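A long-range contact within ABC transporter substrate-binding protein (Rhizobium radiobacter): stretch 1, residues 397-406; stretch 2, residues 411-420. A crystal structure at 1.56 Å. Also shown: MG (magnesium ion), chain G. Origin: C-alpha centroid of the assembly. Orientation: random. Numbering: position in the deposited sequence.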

ATOM      1  N   THR A 397      14.149   1.429  -0.405  1.00 12.38           N
ATOM      2  CA  THR A 397      14.400   2.086  -1.685  1.00 11.85           C
ATOM      3  C   THR A 397      13.321   3.133  -1.962  1.00 13.34           C
ATOM      4  O   THR A 397      13.638   4.243  -2.392  1.00 16.30           O
ATOM      5  N   GLN A 398      12.052   2.765  -1.767  1.00 13.15           N
ATOM      6  CA  GLN A 398      10.967   3.680  -2.157  1.00 13.34           C
ATOM      7  C   GLN A 398      10.848   4.935  -1.301  1.00 16.32           C
ATOM      8  O   GLN A 398      10.545   6.020  -1.822  1.00 14.73           O
ATOM      9  N   PHE A 399      11.048   4.783   0.009  1.00 13.23           N
ATOM     10  CA  PHE A 399      10.875   5.923   0.914  1.00 13.16           C
ATOM     11  C   PHE A 399      12.170   6.671   1.232  1.00 16.58           C
ATOM     12  O   PHE A 399      12.081   7.849   1.642  1.00 16.39           O
ATOM     13  N   TYR A 400      13.345   6.021   1.126  1.00 15.31           N
ATOM     14  CA  TYR A 400      14.559   6.649   1.615  1.00 14.93           C
ATOM     15  C   TYR A 400      15.760   6.725   0.657  1.00 17.02           C
ATOM     16  O   TYR A 400      16.711   7.429   1.007  1.00 17.51           O
ATOM     17  N   HIS A 401      15.744   6.030  -0.500  1.00 14.25           N
ATOM     18  CA  HIS A 401      16.898   6.136  -1.410  1.00 14.52           C
ATOM     19  C   HIS A 401      16.771   7.452  -2.180  1.00 16.74           C
ATOM     20  O   HIS A 401      15.654   7.824  -2.551  1.00 15.75           O
ATOM     21  N   SER A 402      17.882   8.174  -2.387  1.00 15.83           N
ATOM     22  CA  SER A 402      17.769   9.487  -3.043  1.00 16.35           C
ATOM     23  C   SER A 402      17.143   9.443  -4.452  1.00 19.33           C
ATOM     24  O   SER A 402      16.580  10.461  -4.894  1.00 19.90           O
ATOM     25  N   ALA A 403      17.225   8.310  -5.166  1.00 17.23           N
ATOM     26  CA  ALA A 403      16.640   8.240  -6.519  1.00 18.33           C
ATOM     27  C   ALA A 403      15.096   8.407  -6.434  1.00 19.52           C
ATOM     28  O   ALA A 403      14.444   8.814  -7.396  1.00 17.96           O
ATOM     29  N   SER A 404      14.527   8.071  -5.264  1.00 15.22           N
ATOM     30  CA  SER A 404      13.087   8.126  -5.078  1.00 14.38           C
ATOM     31  C   SER A 404      12.585   9.504  -4.625  1.00 16.54           C
ATOM     32  O   SER A 404      11.394   9.671  -4.392  1.00 15.28           O
ATOM     33  N   GLU A 405      13.499  10.461  -4.445  1.00 15.95           N
ATOM     34  CA  GLU A 405      13.219  11.815  -3.947  1.00 16.66           C
ATOM     35  C   GLU A 405      12.153  12.502  -4.779  1.00 19.39           C
ATOM     36  O   GLU A 405      12.201  12.434  -6.007  1.00 19.38           O
ATOM     37  N   ILE A 406      11.184  13.165  -4.109  1.00 17.69           N
ATOM     38  CA  ILE A 406      10.156  13.906  -4.847  1.00 16.83           C
ATOM     39  C   ILE A 406      10.831  14.980  -5.722  1.00 21.44           C
ATOM     40  O   ILE A 406      11.754  15.672  -5.276  1.00 22.61           O
ATOM     41  N   GLN A 411      11.029   9.581  -9.071  1.00 16.90           N
ATOM     42  CA  GLN A 411      10.441   9.759  -7.734  1.00 16.35           C
ATOM     43  C   GLN A 411       9.516   8.646  -7.334  1.00 18.91           C
ATOM     44  O   GLN A 411       8.796   8.107  -8.173  1.00 17.91           O
ATOM     45  N   VAL A 412       9.525   8.297  -6.032  1.00 16.04           N
ATOM     46  CA  VAL A 412       8.559   7.335  -5.540  1.00 13.67           C
ATOM     47  C   VAL A 412       7.877   8.005  -4.339  1.00 18.33           C
ATOM     48  O   VAL A 412       6.993   8.860  -4.537  1.00 16.23           O
ATOM     49  N   VAL A 413       8.335   7.673  -3.107  1.00 14.93           N
ATOM     50  CA  VAL A 413       7.704   8.248  -1.911  1.00 13.24           C
ATOM     51  C   VAL A 413       8.766   8.734  -0.897  1.00 15.78           C
ATOM     52  O   VAL A 413       8.505   8.720   0.314  1.00 15.83           O
ATOM     53  N   ASN A 414       9.914   9.249  -1.411  1.00 13.74           N
ATOM     54  CA  ASN A 414      10.952   9.760  -0.517  1.00 13.64           C
ATOM     55  C   ASN A 414      10.620  11.227  -0.275  1.00 15.02           C
ATOM     56  O   ASN A 414      11.183  12.136  -0.909  1.00 15.40           O
ATOM     57  N   PHE A 415       9.693  11.434   0.647  1.00 14.37           N
ATOM     58  CA  PHE A 415       9.236  12.792   1.003  1.00 14.11           C
ATOM     59  C   PHE A 415      10.236  13.537   1.855  1.00 17.82           C
ATOM     60  O   PHE A 415      10.176  14.769   1.917  1.00 18.82           O
ATOM     61  N   SER A 416      11.110  12.808   2.560  1.00 15.77           N
ATOM     62  CA  SER A 416      12.092  13.455   3.435  1.00 15.33           C
ATOM     63  C   SER A 416      13.287  13.984   2.670  1.00 19.15           C
ATOM     64  O   SER A 416      14.061  14.765   3.226  1.00 19.19           O
ATOM     65  N   HIS A 417      13.463  13.545   1.399  1.00 16.91           N
ATOM     66  CA  HIS A 417      14.634  13.899   0.589  1.00 16.28           C
ATOM     67  C   HIS A 417      15.913  13.292   1.203  1.00 21.90           C
ATOM     68  O   HIS A 417      17.014  13.830   1.069  1.00 21.04           O
ATOM     69  N   CYS A 418      15.738  12.121   1.857  1.00 19.55           N
ATOM     70  CA  CYS A 418      16.816  11.368   2.505  1.00 19.12           C
ATOM     71  C   CYS A 418      17.851  10.952   1.434  1.00 21.06           C
ATOM     72  O   CYS A 418      17.474  10.569   0.321  1.00 20.85           O
ATOM     73  N   ASN A 419      19.150  11.008   1.781  1.00 18.64           N
ATOM     74  CA  ASN A 419      20.204  10.508   0.896  1.00 19.45           C
ATOM     75  C   ASN A 419      21.304   9.773   1.692  1.00 24.08           C
ATOM     76  O   ASN A 419      22.173   9.134   1.087  1.00 27.72           O
ATOM     77  N   VAL A 420      21.191   9.773   3.026  1.00 20.39           N
ATOM     78  CA  VAL A 420      22.218   9.269   3.959  1.00 19.05           C
ATOM     79  C   VAL A 420      22.522   7.771   3.838  1.00 22.64           C
ATOM     80  O   VAL A 420      23.637   7.344   4.205  1.00 22.66           O
TER

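How does the Asn414 side chain link the two stretches? Asn414, whose CA-to-CB bond points toward the first stretch, holds chi1 at t and carries its amide into the turn that follows the helix. Asn414 ND2 donates to His401 O at 2.9 Å and to Cys418 O at 3.0 Å, so one amide group joins a carbonyl from each stretch. On the other side of the amide, Asn414 OD1 accepts from Cys418 N at 3.0 Å, a bond within the second stretch that ties the amide to its own loop.

How does a charged residue that starts away from the contact still reach it? Glu405 points away at CB, but its extended t,t chain brings the carboxylate back, and His417 ND1 donates to Glu405 OE2 at 2.7 Å. The oxygen lies at the edge of the imidazole, near its plane, where the N-H is directed; His417 itself is m.

Where do the apolar side chains meet? Val413 (m) sets its CG2 almost squarely over a face of the Phe399 ring, 3.4 Å from the centroid, a CH-pi contact; Phe399 is also m. Ile406 (m,m), the residue most covered by the opposing stretch, packs CG1 3.7 Å from Phe415 CD1. Val412 (t) points toward the first stretch, and its CG2 lies 3.5 Å from Ser404 OG, a hydroxyl that donates to Thr397 O at 2.7 Å.

What do the water and the metal add? Water 1 donates to Phe399 O at 2.7 Å and accepts from Ser416 N at 3.1 Å, bridging the stretches through backbone atoms. Cys418 (t) points toward the first stretch, with SG 4.0 Å from Tyr400 CB; the same SG binds the magnesium ion MG at 2.1 Å, so this side chain serves both packing and metal binding.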

ATOM      1  CB  THR A 397      14.467   1.048  -2.821  1.00 18.54           C
ATOM      2  OG1 THR A 397      15.580   0.169  -2.572  1.00 16.68           O
ATOM      3  CG2 THR A 397      14.594   1.707  -4.191  1.00 17.51           C
ATOM      4  CB  GLN A 398       9.644   2.895  -2.163  1.00 14.53           C
ATOM      5  CG  GLN A 398       9.682   1.767  -3.227  1.00 16.22           C
ATOM      6  CD  GLN A 398       8.379   1.026  -3.302  1.00 21.70           C
ATOM      7  OE1 GLN A 398       7.318   1.582  -3.072  1.00 19.88           O
ATOM      8  NE2 GLN A 398       8.446  -0.246  -3.672  1.00 20.39           N
ATOM      9  CB  PHE A 399      10.286   5.432   2.235  1.00 13.48           C
ATOM     10  CG  PHE A 399       8.823   5.116   2.157  1.00 13.08           C
ATOM     11  CD1 PHE A 399       7.868   6.120   2.356  1.00 16.11           C
ATOM     12  CD2 PHE A 399       8.390   3.831   1.840  1.00 14.20           C
ATOM     13  CE1 PHE A 399       6.498   5.830   2.274  1.00 17.03           C
ATOM     14  CE2 PHE A 399       7.017   3.546   1.712  1.00 16.41           C
ATOM     15  CZ  PHE A 399       6.079   4.541   1.965  1.00 15.46           C
ATOM     16  CB  TYR A 400      15.006   5.964   2.929  1.00 14.96           C
ATOM     17  CG  TYR A 400      13.887   5.843   3.943  1.00 13.38           C
ATOM     18  CD1 TYR A 400      13.239   6.977   4.442  1.00 14.81           C
ATOM     19  CD2 TYR A 400      13.450   4.592   4.387  1.00 14.28           C
ATOM     20  CE1 TYR A 400      12.188   6.866   5.352  1.00 15.71           C
ATOM     21  CE2 TYR A 400      12.400   4.472   5.294  1.00 14.46           C
ATOM     22  CZ  TYR A 400      11.745   5.609   5.743  1.00 15.09           C
ATOM     23  OH  TYR A 400      10.706   5.497   6.638  1.00 16.88           O
ATOM     24  CB  HIS A 401      16.932   4.954  -2.373  1.00 16.07           C
ATOM     25  CG  HIS A 401      18.183   4.911  -3.193  1.00 19.25           C
ATOM     26  ND1 HIS A 401      18.359   5.738  -4.292  1.00 20.45           N
ATOM     27  CD2 HIS A 401      19.312   4.188  -3.005  1.00 20.73           C
ATOM     28  CE1 HIS A 401      19.566   5.454  -4.770  1.00 20.23           C
ATOM     29  NE2 HIS A 401      20.173   4.524  -4.031  1.00 20.66           N
ATOM     30  CB  SER A 402      19.114  10.212  -3.077  1.00 21.40           C
ATOM     31  OG  SER A 402      19.937   9.553  -4.015  1.00 21.77           O
ATOM     32  CB  ALA A 403      16.971   6.896  -7.162  1.00 20.38           C
ATOM     33  CB  SER A 404      12.681   7.071  -4.057  1.00 14.87           C
ATOM     34  OG  SER A 404      13.026   5.777  -4.547  1.00 16.43           O
ATOM     35  CB  GLU A 405      14.551  12.604  -3.973  1.00 19.31           C
ATOM     36  CG  GLU A 405      14.493  14.109  -3.905  1.00 31.53           C
ATOM     37  CD  GLU A 405      15.877  14.719  -3.757  1.00 51.52           C
ATOM     38  OE1 GLU A 405      16.873  14.027  -4.072  1.00 46.95           O
ATOM     39  OE2 GLU A 405      15.970  15.883  -3.308  1.00 49.75           O
ATOM     40  CB  ILE A 406       9.123  14.536  -3.869  1.00 19.63           C
ATOM     41  CG1 ILE A 406       8.423  13.480  -3.018  1.00 20.03           C
ATOM     42  CG2 ILE A 406       8.122  15.434  -4.603  1.00 21.89           C
ATOM     43  CD1 ILE A 406       7.883  12.269  -3.762  1.00 19.40           C
ATOM     44  CB  GLN A 411       9.707  11.100  -7.592  1.00 18.97           C
ATOM     45  CG  GLN A 411       8.399  11.208  -8.370  1.00 17.76           C
ATOM     46  CD  GLN A 411       7.702  12.506  -8.000  1.00 26.72           C
ATOM     47  OE1 GLN A 411       8.296  13.572  -8.010  1.00 24.48           O
ATOM     48  NE2 GLN A 411       6.430  12.427  -7.640  1.00 25.27           N
ATOM     49  CB  VAL A 412       9.107   5.915  -5.255  1.00 16.52           C
ATOM     50  CG1 VAL A 412       7.958   4.917  -5.131  1.00 16.44           C
ATOM     51  CG2 VAL A 412      10.077   5.459  -6.348  1.00 17.46           C
ATOM     52  CB  VAL A 413       6.678   7.273  -1.275  1.00 17.24           C
ATOM     53  CG1 VAL A 413       5.377   7.244  -2.079  1.00 18.39           C
ATOM     54  CG2 VAL A 413       7.246   5.863  -1.151  1.00 16.86           C
ATOM     55  CB  ASN A 414      12.357   9.540  -1.073  1.00 13.43           C
ATOM     56  CG  ASN A 414      13.467  10.076  -0.188  1.00 18.13           C
ATOM     57  OD1 ASN A 414      13.220  10.736   0.850  1.00 16.87           O
ATOM     58  ND2 ASN A 414      14.728   9.810  -0.596  1.00 17.02           N
ATOM     59  CB  PHE A 415       7.923  12.709   1.780  1.00 14.63           C
ATOM     60  CG  PHE A 415       6.826  12.059   0.969  1.00 15.21           C
ATOM     61  CD1 PHE A 415       6.291  12.700  -0.149  1.00 16.56           C
ATOM     62  CD2 PHE A 415       6.328  10.809   1.322  1.00 16.53           C
ATOM     63  CE1 PHE A 415       5.287  12.089  -0.907  1.00 18.42           C
ATOM     64  CE2 PHE A 415       5.302  10.219   0.580  1.00 19.04           C
ATOM     65  CZ  PHE A 415       4.813  10.847  -0.544  1.00 16.73           C
ATOM     66  CB  SER A 416      12.567  12.473   4.506  1.00 17.87           C
ATOM     67  OG  SER A 416      13.259  11.398   3.892  1.00 17.19           O
ATOM     68  CB  HIS A 417      14.727  15.418   0.334  1.00 17.16           C
ATOM     69  CG  HIS A 417      13.573  15.920  -0.483  1.00 20.98           C
ATOM     70  ND1 HIS A 417      13.738  16.300  -1.800  1.00 22.74           N
ATOM     71  CD2 HIS A 417      12.273  16.103  -0.139  1.00 22.42           C
ATOM     72  CE1 HIS A 417      12.533  16.657  -2.229  1.00 22.20           C
ATOM     73  NE2 HIS A 417      11.624  16.580  -1.266  1.00 22.06           N
ATOM     74  CB  CYS A 418      16.209  10.147   3.191  1.00 19.02           C
ATOM     75  SG  CYS A 418      17.417   9.019   3.953  1.00 24.41           S
ATOM     76  CB  ASN A 419      20.789  11.621   0.018  1.00 26.08           C
ATOM     77  CG  ASN A 419      21.520  12.728   0.749  1.00 58.82           C
ATOM     78  OD1 ASN A 419      21.535  12.819   1.984  1.00 55.29           O
ATOM     79  ND2 ASN A 419      22.137  13.613  -0.012  1.00 57.52           N
ATOM     80  CB  VAL A 420      21.892   9.645   5.437  1.00 23.58           C
ATOM     81  CG1 VAL A 420      20.703   8.854   6.009  1.00 23.58           C
ATOM     82  CG2 VAL A 420      23.134   9.550   6.334  1.00 24.67           C
TER
HETATM   83 MG    MG G 605      17.688  10.490   5.504  1.00 12.12          MG
HETATM   84  O   HOH W   1      11.098   9.819   3.257  1.00 14.96           O